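PDB 3LV4: glycoside hydrolase YxiA from Bacillus licheniformis, which probably hydrolyses glycosidic bonds in arabinan, as a calcium-binding member of glycoside hydrolase family 43. Local coordinates for residues G121-S126 and L159-G164; K374-N379 and M426-L431. One frame throughout, in Å; residues are numbered along the deposited sequence.

Contact 1 (residues 121-126 with 159-164) and contact 2 (374-379 with 426-431) belong to different family regions of the chain, the glycoside hydrolase 43 part and the C-terminal lipocalin-like part. Their centres are 42 Å apart, on opposite sides of the centre of the chain, and their nearest atoms remain about 20 Å apart. Both are apolar contacts between strands that share no direct pairing. Contact 1 is the one near the predicted catalytic residues: the side chain of Tyr-163 comes within about 6 Å of that of Asp-148 and about 9 Å of that of Glu-201 and of a bound calcium ion. Contact 2 contributes Glu-375 to a different calcium site, with Glu-358 and Asn-281.

Contact 1. Residues G121-S126 and L159-G164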
loop_
_atom_site.group_PDB
_atom_site.type_symbol
_atom_site.label_atom_id
_atom_site.label_comp_id
_atom_site.label_asym_id
_atom_site.label_seq_id
_atom_site.Cartn_x
_atom_site.Cartn_y
_atom_site.Cartn_z
ATOM N N GLY A 121 -6.330 19.469 -17.171
ATOM C CA GLY A 121 -5.074 20.196 -17.087
ATOM C C GLY A 121 -4.074 19.709 -16.051
ATOM O O GLY A 121 -4.433 19.065 -15.054
ATOM N N ILE A 122 -2.804 20.028 -16.308
ATOM C CA ILE A 122 -1.714 19.817 -15.362
ATOM C C ILE A 122 -1.780 20.859 -14.255
ATOM O O ILE A 122 -2.021 22.041 -14.532
ATOM C CB ILE A 122 -0.356 19.977 -16.074
ATOM C CG1 ILE A 122 -0.199 18.912 -17.177
ATOM C CG2 ILE A 122 0.793 19.955 -15.054
ATOM C CD1 ILE A 122 0.995 19.134 -18.104
ATOM N N PHE A 123 -1.553 20.446 -13.009
ATOM C CA PHE A 123 -1.585 21.400 -11.893
ATOM C C PHE A 123 -0.360 21.338 -10.975
ATOM O O PHE A 123 -0.215 22.170 -10.087
ATOM C CB PHE A 123 -2.898 21.305 -11.083
ATOM C CG PHE A 123 -3.109 19.977 -10.392
ATOM C CD1 PHE A 123 -2.593 19.751 -9.115
ATOM C CD2 PHE A 123 -3.831 18.970 -11.006
ATOM C CE1 PHE A 123 -2.791 18.543 -8.470
ATOM C CE2 PHE A 123 -4.038 17.744 -10.366
ATOM C CZ PHE A 123 -3.523 17.529 -9.102
ATOM N N LEU A 124 0.523 20.367 -11.202
ATOM C CA LEU A 124 1.780 20.292 -10.463
ATOM C C LEU A 124 2.879 19.805 -11.404
ATOM O O LEU A 124 2.635 18.942 -12.244
ATOM C CB LEU A 124 1.643 19.338 -9.268
ATOM C CG LEU A 124 1.946 19.777 -7.832
ATOM C CD1 LEU A 124 1.427 21.152 -7.495
ATOM C CD2 LEU A 124 1.424 18.734 -6.836
ATOM N N LYS A 125 4.079 20.373 -11.274
ATOM C CA LYS A 125 5.236 19.895 -12.027
ATOM C C LYS A 125 6.441 19.784 -11.113
ATOM O O LYS A 125 6.546 20.523 -10.133
ATOM C CB LYS A 125 5.584 20.853 -13.174
ATOM C CG LYS A 125 4.653 20.800 -14.377
ATOM C CD LYS A 125 5.067 21.865 -15.405
ATOM C CE LYS A 125 4.340 21.699 -16.726
ATOM N NZ LYS A 125 4.597 22.858 -17.633
ATOM N N SER A 126 7.341 18.856 -11.434
ATOM C CA SER A 126 8.621 18.756 -10.742
ATOM C C SER A 126 9.727 18.584 -11.773
ATOM O O SER A 126 9.457 18.282 -12.946
ATOM C CB SER A 126 8.622 17.597 -9.737
ATOM O OG SER A 126 8.225 16.375 -10.326
ATOM N N LEU A 159 -11.642 17.377 1.181
ATOM C CA LEU A 159 -10.950 16.590 0.169
ATOM C C LEU A 159 -9.451 16.862 0.241
ATOM O O LEU A 159 -9.030 18.020 0.287
ATOM C CB LEU A 159 -11.488 16.941 -1.226
ATOM C CG LEU A 159 -11.020 16.084 -2.412
ATOM C CD1 LEU A 159 -11.433 14.626 -2.206
ATOM C CD2 LEU A 159 -11.593 16.617 -3.715
ATOM N N TRP A 160 -8.655 15.792 0.259
ATOM C CA TRP A 160 -7.196 15.887 0.347
ATOM C C TRP A 160 -6.563 15.099 -0.779
ATOM O O TRP A 160 -7.182 14.188 -1.332
ATOM C CB TRP A 160 -6.687 15.284 1.662
ATOM C CG TRP A 160 -7.194 15.938 2.904
ATOM C CD1 TRP A 160 -8.314 15.599 3.612
ATOM C CD2 TRP A 160 -6.586 17.029 3.610
ATOM N NE1 TRP A 160 -8.444 16.419 4.711
ATOM C CE2 TRP A 160 -7.397 17.304 4.732
ATOM C CE3 TRP A 160 -5.436 17.805 3.399
ATOM C CZ2 TRP A 160 -7.093 18.318 5.644
ATOM C CZ3 TRP A 160 -5.139 18.817 4.308
ATOM C CH2 TRP A 160 -5.964 19.060 5.414
HETATM N N MSE A 161 -5.322 15.438 -1.112
HETATM C CA MSE A 161 -4.505 14.566 -1.958
HETATM C C MSE A 161 -3.108 14.415 -1.360
HETATM O O MSE A 161 -2.380 15.401 -1.218
HETATM C CB MSE A 161 -4.389 15.101 -3.382
HETATM C CG MSE A 161 -3.531 14.197 -4.270
HETATM SE SE MSE A 161 -3.225 14.954 -6.067
HETATM C CE MSE A 161 -2.010 16.401 -5.550
ATOM N N VAL A 162 -2.743 13.185 -1.012
ATOM C CA VAL A 162 -1.379 12.880 -0.589
ATOM C C VAL A 162 -0.633 12.301 -1.799
ATOM O O VAL A 162 -1.228 11.602 -2.618
ATOM C CB VAL A 162 -1.382 11.883 0.591
ATOM C CG1 VAL A 162 -2.008 10.534 0.174
ATOM C CG2 VAL A 162 0.035 11.692 1.168
ATOM N N TYR A 163 0.660 12.595 -1.933
ATOM C CA TYR A 163 1.381 12.184 -3.138
ATOM C C TYR A 163 2.889 12.256 -2.916
ATOM O O TYR A 163 3.350 12.727 -1.868
ATOM C CB TYR A 163 0.985 13.079 -4.327
ATOM C CG TYR A 163 1.557 14.472 -4.213
ATOM C CD1 TYR A 163 1.002 15.401 -3.334
ATOM C CD2 TYR A 163 2.667 14.850 -4.957
ATOM C CE1 TYR A 163 1.543 16.676 -3.204
ATOM C CE2 TYR A 163 3.209 16.111 -4.833
ATOM C CZ TYR A 163 2.641 17.023 -3.964
ATOM O OH TYR A 163 3.183 18.275 -3.852
ATOM N N GLY A 164 3.653 11.805 -3.908
ATOM C CA GLY A 164 5.100 11.898 -3.867
ATOM C C GLY A 164 5.783 10.554 -4.069
ATOM O O GLY A 164 5.178 9.496 -3.886
#
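Phe-123 reaches Met-161, a selenomethionine, through the rim of its ring: CE1 lies 3.7 Å from the methyl CE of Met-161. The selenium sits in the ring plane, 5.3 Å from the centroid of Phe-123, an edge-on Met-aromatic contact. The two side chains approach from opposite directions, and the bend of Met-161 at its last torsion (chi3 71°) brings CE to the ring edge and also near Leu-124, whose CD2 is 4.3 Å from CE. A classic beta bulge opposite Leu-105 brings the consecutive residues Phe-123 and Leu-124 to the same interface. The strands are the outermost 118-126 of one four-stranded antiparallel sheet and the inner 159-163 of the next, adjacent blades of the five-bladed beta-propeller of family 43. Further along, CD2 of Leu-124 lies 3.6 Å from CZ and 3.5 Å from OH of Tyr-163, at the phenol end of the ring, the two side chains meeting at a slant. The hydroxyl of Tyr-163 is hydrogen-bonded to the carbonyl O of Tyr-188, which holds that end in place among apolar groups. With an alanine in place of Tyr-163, the Tyr-188 carbonyl would probably lose this partner and a gap would open beside CD2 of Leu-124.

Contact 2. Residues K374-N379 and M426-L431; sequences KEIRLN and MTFSAL. With CA (calcium ion), chain D.
A small apolar contact in the interior of the C-terminal lipocalin-like domain joins strands 371-378 and 423-432, with the ring of Phe-428 reaching over to Ile-376 and Leu-378. The backbones stay well apart, the nearest CA atoms, those of Leu-378 and Phe-428, being 11.2 Å from each other, so the side chains alone bridge the distance. CD1 of Ile-376 comes up to the ring edge, near its plane, 4.3 Å from CZ of Phe-428. At the neighbouring CE2 of Phe-428, CD1 of Leu-378 lies 4.1 Å away and approaches at a slant. Phe-428 carries CG between its backbone N and carbonyl carbon (chi1 64°), which brings the ring up to both residues. Alternation along the strand puts Ile-376 and Leu-378 on the inward side, where Tyr-357 of strand 355-363 touches both and also meets the Phe-428 ring, in keeping with the apolar interior of a lipocalin-like beta-barrel. Arg-377, between the two in sequence, makes a salt bridge to Asp-356. Glu-375, one residue before Ile-376, extends its carboxylate away from the contact to the calcium ion, bound by OE2 at 2.5 Å. Glu-358, Asn-281 and three waters, the closest of them water 2 at 2.5 Å from the metal, are its other ligands.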
loop_
_atom_site.group_PDB
_atom_site.type_symbol
_atom_site.label_atom_id
_atom_site.label_comp_id
_atom_site.label_asym_id
_atom_site.label_seq_id
_atom_site.Cartn_x
_atom_site.Cartn_y
_atom_site.Cartn_z
ATOM N N LYS A 374 9.866 -20.805 9.015
ATOM C CA LYS A 374 10.443 -21.848 9.847
ATOM C C LYS A 374 9.378 -22.391 10.790
ATOM O O LYS A 374 8.453 -21.665 11.173
ATOM C CB LYS A 374 11.628 -21.292 10.635
ATOM C CG LYS A 374 12.691 -20.702 9.722
ATOM C CD LYS A 374 14.006 -20.516 10.422
ATOM C CE LYS A 374 15.076 -20.101 9.426
ATOM N NZ LYS A 374 16.186 -19.386 10.095
ATOM N N GLU A 375 9.507 -23.662 11.160
ATOM C CA GLU A 375 8.492 -24.318 11.983
ATOM C C GLU A 375 8.605 -24.023 13.468
ATOM O O GLU A 375 9.689 -24.098 14.053
ATOM C CB GLU A 375 8.506 -25.836 11.764
ATOM C CG GLU A 375 8.264 -26.227 10.338
ATOM C CD GLU A 375 8.083 -27.720 10.159
ATOM O OE1 GLU A 375 8.032 -28.454 11.171
ATOM O OE2 GLU A 375 7.986 -28.162 9.001
ATOM N N ILE A 376 7.461 -23.697 14.064
ATOM C CA ILE A 376 7.347 -23.506 15.497
ATOM C C ILE A 376 6.132 -24.280 15.977
ATOM O O ILE A 376 5.336 -24.757 15.164
ATOM C CB ILE A 376 7.158 -22.017 15.854
ATOM C CG1 ILE A 376 5.844 -21.477 15.272
ATOM C CG2 ILE A 376 8.348 -21.193 15.364
ATOM C CD1 ILE A 376 5.444 -20.117 15.833
ATOM N N ARG A 377 5.998 -24.419 17.291
ATOM C CA ARG A 377 4.776 -24.980 17.862
ATOM C C ARG A 377 4.214 -24.068 18.939
ATOM O O ARG A 377 4.942 -23.625 19.832
ATOM C CB ARG A 377 5.013 -26.380 18.440
ATOM C CG ARG A 377 3.763 -26.970 19.075
ATOM C CD ARG A 377 3.930 -28.438 19.443
ATOM N NE ARG A 377 2.684 -28.990 19.968
ATOM C CZ ARG A 377 1.704 -29.487 19.216
ATOM N NH1 ARG A 377 1.820 -29.512 17.893
ATOM N NH2 ARG A 377 0.605 -29.964 19.786
ATOM N N LEU A 378 2.923 -23.764 18.833
ATOM C CA LEU A 378 2.206 -23.138 19.930
ATOM C C LEU A 378 1.719 -24.280 20.806
ATOM O O LEU A 378 0.741 -24.951 20.466
ATOM C CB LEU A 378 1.019 -22.320 19.418
ATOM C CG LEU A 378 1.338 -21.175 18.455
ATOM C CD1 LEU A 378 0.119 -20.283 18.247
ATOM C CD2 LEU A 378 2.527 -20.365 18.943
ATOM N N ASN A 379 2.424 -24.519 21.910
ATOM C CA ASN A 379 2.091 -25.623 22.806
ATOM C C ASN A 379 0.914 -25.311 23.712
ATOM O O ASN A 379 0.628 -24.153 24.011
ATOM C CB ASN A 379 3.300 -26.012 23.660
ATOM C CG ASN A 379 4.462 -26.506 22.828
ATOM O OD1 ASN A 379 4.571 -27.697 22.552
ATOM N ND2 ASN A 379 5.331 -25.590 22.415
HETATM N N MSE A 426 -5.237 -22.495 9.885
HETATM C CA MSE A 426 -5.342 -21.452 10.899
HETATM C C MSE A 426 -4.156 -20.514 10.740
HETATM O O MSE A 426 -3.035 -20.966 10.544
HETATM C CB MSE A 426 -5.334 -22.053 12.310
HETATM C CG MSE A 426 -5.356 -20.996 13.427
HETATM SE SE MSE A 426 -6.964 -19.856 13.353
HETATM C CE MSE A 426 -8.287 -21.223 13.850
ATOM N N THR A 427 -4.386 -19.209 10.817
ATOM C CA THR A 427 -3.274 -18.277 10.731
ATOM C C THR A 427 -3.281 -17.327 11.919
ATOM O O THR A 427 -4.277 -17.200 12.620
ATOM C CB THR A 427 -3.317 -17.444 9.423
ATOM O OG1 THR A 427 -4.326 -16.426 9.521
ATOM C CG2 THR A 427 -3.609 -18.347 8.220
ATOM N N PHE A 428 -2.149 -16.672 12.148
ATOM C CA PHE A 428 -2.121 -15.504 13.003
ATOM C C PHE A 428 -1.204 -14.469 12.372
ATOM O O PHE A 428 -0.334 -14.802 11.571
ATOM C CB PHE A 428 -1.694 -15.841 14.447
ATOM C CG PHE A 428 -0.288 -16.356 14.579
ATOM C CD1 PHE A 428 0.787 -15.480 14.614
ATOM C CD2 PHE A 428 -0.045 -17.718 14.713
ATOM C CE1 PHE A 428 2.090 -15.951 14.758
ATOM C CE2 PHE A 428 1.252 -18.200 14.862
ATOM C CZ PHE A 428 2.323 -17.313 14.877
ATOM N N SER A 429 -1.425 -13.209 12.718
ATOM C CA SER A 429 -0.620 -12.121 12.185
ATOM C C SER A 429 -0.522 -11.093 13.287
ATOM O O SER A 429 -1.542 -10.684 13.836
ATOM C CB SER A 429 -1.282 -11.510 10.950
ATOM O OG SER A 429 -0.498 -10.445 10.425
ATOM N N ALA A 430 0.693 -10.696 13.642
ATOM C CA ALA A 430 0.865 -9.832 14.805
ATOM C C ALA A 430 1.992 -8.817 14.621
ATOM O O ALA A 430 2.832 -8.962 13.730
ATOM C CB ALA A 430 1.098 -10.677 16.064
ATOM N N LEU A 431 2.003 -7.798 15.481
ATOM C CA LEU A 431 2.960 -6.703 15.384
ATOM C C LEU A 431 3.508 -6.354 16.754
ATOM O O LEU A 431 2.786 -6.418 17.747
ATOM C CB LEU A 431 2.278 -5.447 14.823
ATOM C CG LEU A 431 1.872 -5.401 13.342
ATOM C CD1 LEU A 431 0.945 -4.215 13.074
ATOM C CD2 LEU A 431 3.104 -5.324 12.443
HETATM CA CA CA D . 8.143 -26.958 6.851
HETATM O O HOH W 1 10.779 -27.886 6.552
HETATM O O HOH W 2 9.587 -24.932 7.127
HETATM O O HOH W 3 6.073 -28.571 6.291
#